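Local coordinates for protein vinylacetyl-CoA Delta-isomerase (PDB 6VJR) that probably interconverts 4-hydroxybutyryl-CoA and crotonyl-CoA and isomerises vinylacetyl-CoA, using flavin-adenine dinucleotide and a [4Fe-4S] cluster, at residues 291-296 / 446-451. Residues are numbered along the deposited sequence; the frame is centred on the assembly and turned at random.
Sequences RSYVCK and HGAGSP. With FE (Fe (III) ion), chain I; FAD (flavin-adenine dinucleotide), chain F; SF4 (iron/sulfur cluster), chain E.
A phenolic oxygen bound to iron rests against a backbone carbon: Y293 OH lies 2.0 Å from the Fe(III) ion and 3.0 Å from G447 CA. At these backbone angles a CB on G447 would run into that oxygen, which is consistent with glycine here. No hydrogen bond joins 291-296 to 446-451; alongside the phenol, A448 CB lies near the plane of the Y293 ring, at its edge, 4.3 Å from Y293 CE2. The ring reaches across because Y293 CG stands anti to the carbonyl carbon (chi1 -69°). H289 and E443 also bind the ion, and K366 NZ hydrogen-bonds the G447 carbonyl oxygen.

Two tight turns illustrate how cofactors can be gathered in the acyl-CoA dehydrogenase-like helical part of this family. The type I turn S292-C295, between helices 278-292 and 295-314, presents Y293 to the ion and C295 to the cluster, whose FE2 is 2.2 Å from C295 SG. The type II turn H446-G449, closed by G449 N to H446 O at 2.9 Å, begins on the last residue of helix 437-446 and faces the flavin ribityl chain. Farther along, S450 OG meets the H446 ring at its edge, in plane, in a 2.8 Å hydrogen bond with H446 ND1, while the backbone carbonyl of Q381 of the second subunit accepts from H446 NE2.

K296, bent at chi2, brings NZ to 3.1 Å from cluster sulfur S4 and into a salt bridge with E443. K296 CG lies at the Y293 ring edge, in plane. A methionine in place of K296 would probably leave the E443 carboxylate without its positive mate, and so less firmly positioned beside the iron.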
# COMPACT_ATOMS: atom_id res chain seq x y z
N ARG A 291 -5.84 20.96 -7.38
CA ARG A 291 -5.17 21.30 -6.13
C ARG A 291 -6.01 22.17 -5.18
O ARG A 291 -5.54 22.47 -4.07
CB ARG A 291 -3.76 21.81 -6.29
CG ARG A 291 -3.52 22.98 -7.20
CD ARG A 291 -3.71 24.38 -6.56
NE ARG A 291 -5.09 24.85 -6.66
CZ ARG A 291 -5.46 26.15 -6.50
NH1 ARG A 291 -4.59 27.09 -6.07
NH2 ARG A 291 -6.71 26.49 -6.73
N SER A 292 -7.27 22.45 -5.53
CA SER A 292 -8.25 22.93 -4.57
C SER A 292 -8.59 21.87 -3.53
O SER A 292 -9.14 22.20 -2.47
CB SER A 292 -9.46 23.51 -5.29
OG SER A 292 -9.07 24.76 -5.87
N TYR A 293 -8.23 20.61 -3.84
CA TYR A 293 -8.43 19.48 -2.92
C TYR A 293 -7.61 19.58 -1.64
O TYR A 293 -7.77 18.75 -0.76
CB TYR A 293 -8.28 18.10 -3.58
CG TYR A 293 -9.45 17.90 -4.52
CD1 TYR A 293 -10.64 17.35 -4.05
CD2 TYR A 293 -9.38 18.31 -5.83
CE1 TYR A 293 -11.76 17.28 -4.84
CE2 TYR A 293 -10.50 18.25 -6.64
CZ TYR A 293 -11.69 17.78 -6.13
OH TYR A 293 -12.79 17.82 -6.88
N VAL A 294 -6.81 20.64 -1.47
CA VAL A 294 -6.33 21.03 -0.15
C VAL A 294 -7.49 21.18 0.84
O VAL A 294 -7.33 20.99 2.05
CB VAL A 294 -5.51 22.30 -0.27
CG1 VAL A 294 -5.30 23.01 1.06
CG2 VAL A 294 -4.20 21.98 -0.95
N CYS A 295 -8.69 21.48 0.34
CA CYS A 295 -9.87 21.57 1.20
C CYS A 295 -10.04 20.27 2.02
O CYS A 295 -10.38 20.29 3.20
CB CYS A 295 -11.14 21.91 0.42
SG CYS A 295 -11.65 20.61 -0.73
N LYS A 296 -9.71 19.12 1.41
CA LYS A 296 -9.93 17.84 2.04
C LYS A 296 -8.95 17.61 3.20
O LYS A 296 -9.18 16.76 4.06
CB LYS A 296 -9.70 16.71 1.04
CG LYS A 296 -10.63 16.73 -0.16
CD LYS A 296 -12.12 16.70 0.11
CE LYS A 296 -12.85 16.90 -1.21
NZ LYS A 296 -14.29 16.95 -1.03
N HIS A 446 -13.69 11.48 -7.60
CA HIS A 446 -14.15 11.87 -8.94
C HIS A 446 -14.07 13.37 -9.26
O HIS A 446 -14.14 13.76 -10.41
CB HIS A 446 -15.58 11.39 -9.20
CG HIS A 446 -15.63 9.90 -9.38
ND1 HIS A 446 -14.95 9.29 -10.41
CD2 HIS A 446 -16.14 8.93 -8.63
CE1 HIS A 446 -15.12 7.97 -10.32
NE2 HIS A 446 -15.86 7.72 -9.24
N GLY A 447 -14.01 14.18 -8.25
CA GLY A 447 -14.00 15.62 -8.48
C GLY A 447 -12.82 16.09 -9.35
O GLY A 447 -11.69 15.66 -9.19
N ALA A 448 -13.11 16.92 -10.36
CA ALA A 448 -12.16 17.32 -11.42
C ALA A 448 -11.58 16.13 -12.18
O ALA A 448 -10.49 16.21 -12.77
CB ALA A 448 -11.04 18.15 -10.87
N GLY A 449 -12.33 15.05 -12.23
CA GLY A 449 -11.97 13.90 -13.02
C GLY A 449 -11.58 12.70 -12.17
O GLY A 449 -10.94 12.78 -11.12
N SER A 450 -11.93 11.54 -12.71
CA SER A 450 -11.63 10.27 -12.09
C SER A 450 -10.12 10.03 -12.10
O SER A 450 -9.38 10.66 -12.87
CB SER A 450 -12.35 9.19 -12.81
OG SER A 450 -13.75 9.43 -12.92
N PRO A 451 -9.59 9.02 -11.36
CA PRO A 451 -8.16 8.80 -11.27
C PRO A 451 -7.46 8.70 -12.63
O PRO A 451 -6.36 9.23 -12.84
CB PRO A 451 -8.03 7.49 -10.48
CG PRO A 451 -9.23 7.55 -9.55
CD PRO A 451 -10.31 8.27 -10.32
FE FE I . -14.28 19.13 -6.62
PA FAD F . -17.47 8.30 -15.51
O1A FAD F . -16.82 9.12 -16.55
O2A FAD F . -18.69 7.55 -15.89
O5B FAD F . -16.32 7.43 -14.84
C5B FAD F . -16.54 6.07 -14.40
C4B FAD F . -15.31 5.27 -14.69
O4B FAD F . -15.20 5.06 -16.12
C3B FAD F . -13.96 5.86 -14.24
O3B FAD F . -13.08 4.83 -13.79
C2B FAD F . -13.42 6.49 -15.52
O2B FAD F . -12.02 6.68 -15.59
C1B FAD F . -13.92 5.49 -16.57
N9A FAD F . -14.10 6.08 -17.89
C8A FAD F . -15.03 7.01 -18.32
N7A FAD F . -14.96 7.31 -19.59
C5A FAD F . -13.89 6.55 -20.04
C6A FAD F . -13.30 6.42 -21.31
N6A FAD F . -13.76 7.04 -22.39
N1A FAD F . -12.21 5.62 -21.41
C2A FAD F . -11.78 4.97 -20.32
N3A FAD F . -12.28 4.98 -19.08
C4A FAD F . -13.34 5.80 -18.99
N1 FAD F . -18.66 18.45 -11.98
C2 FAD F . -18.98 19.75 -12.30
O2 FAD F . -18.95 20.18 -13.47
N3 FAD F . -19.27 20.63 -11.28
C4 FAD F . -19.31 20.34 -9.94
O4 FAD F . -19.69 21.16 -9.12
C4X FAD F . -19.08 18.94 -9.64
N5 FAD F . -19.14 18.55 -8.36
C5X FAD F . -19.13 17.19 -8.11
C6 FAD F . -19.42 16.71 -6.83
C7 FAD F . -19.47 15.35 -6.55
C7M FAD F . -19.89 14.88 -5.18
C8 FAD F . -19.08 14.43 -7.54
C8M FAD F . -19.02 12.96 -7.24
C9 FAD F . -18.71 14.88 -8.79
C9A FAD F . -18.76 16.26 -9.10
N10 FAD F . -18.51 16.74 -10.38
C10 FAD F . -18.75 18.07 -10.73
C1' FAD F . -18.40 15.72 -11.45
C2' FAD F . -17.08 15.03 -11.64
O2' FAD F . -16.23 15.92 -12.38
C3' FAD F . -17.28 13.72 -12.41
O3' FAD F . -17.93 12.84 -11.51
C4' FAD F . -16.01 13.12 -13.02
O4' FAD F . -15.55 13.91 -14.13
C5' FAD F . -16.21 11.69 -13.51
O5' FAD F . -17.26 11.66 -14.46
P FAD F . -18.47 10.70 -14.29
O1P FAD F . -19.14 10.88 -13.00
O2P FAD F . -19.28 10.82 -15.52
O3P FAD F . -17.89 9.21 -14.24
FE1 SF4 E . -14.39 20.92 -4.17
FE2 SF4 E . -13.65 20.74 -1.53
FE3 SF4 E . -16.08 21.43 -2.13
FE4 SF4 E . -14.09 23.21 -2.44
S1 SF4 E . -14.90 22.43 -0.50
S2 SF4 E . -15.80 22.74 -3.99
S3 SF4 E . -12.42 21.77 -3.21
S4 SF4 E . -15.14 19.44 -2.69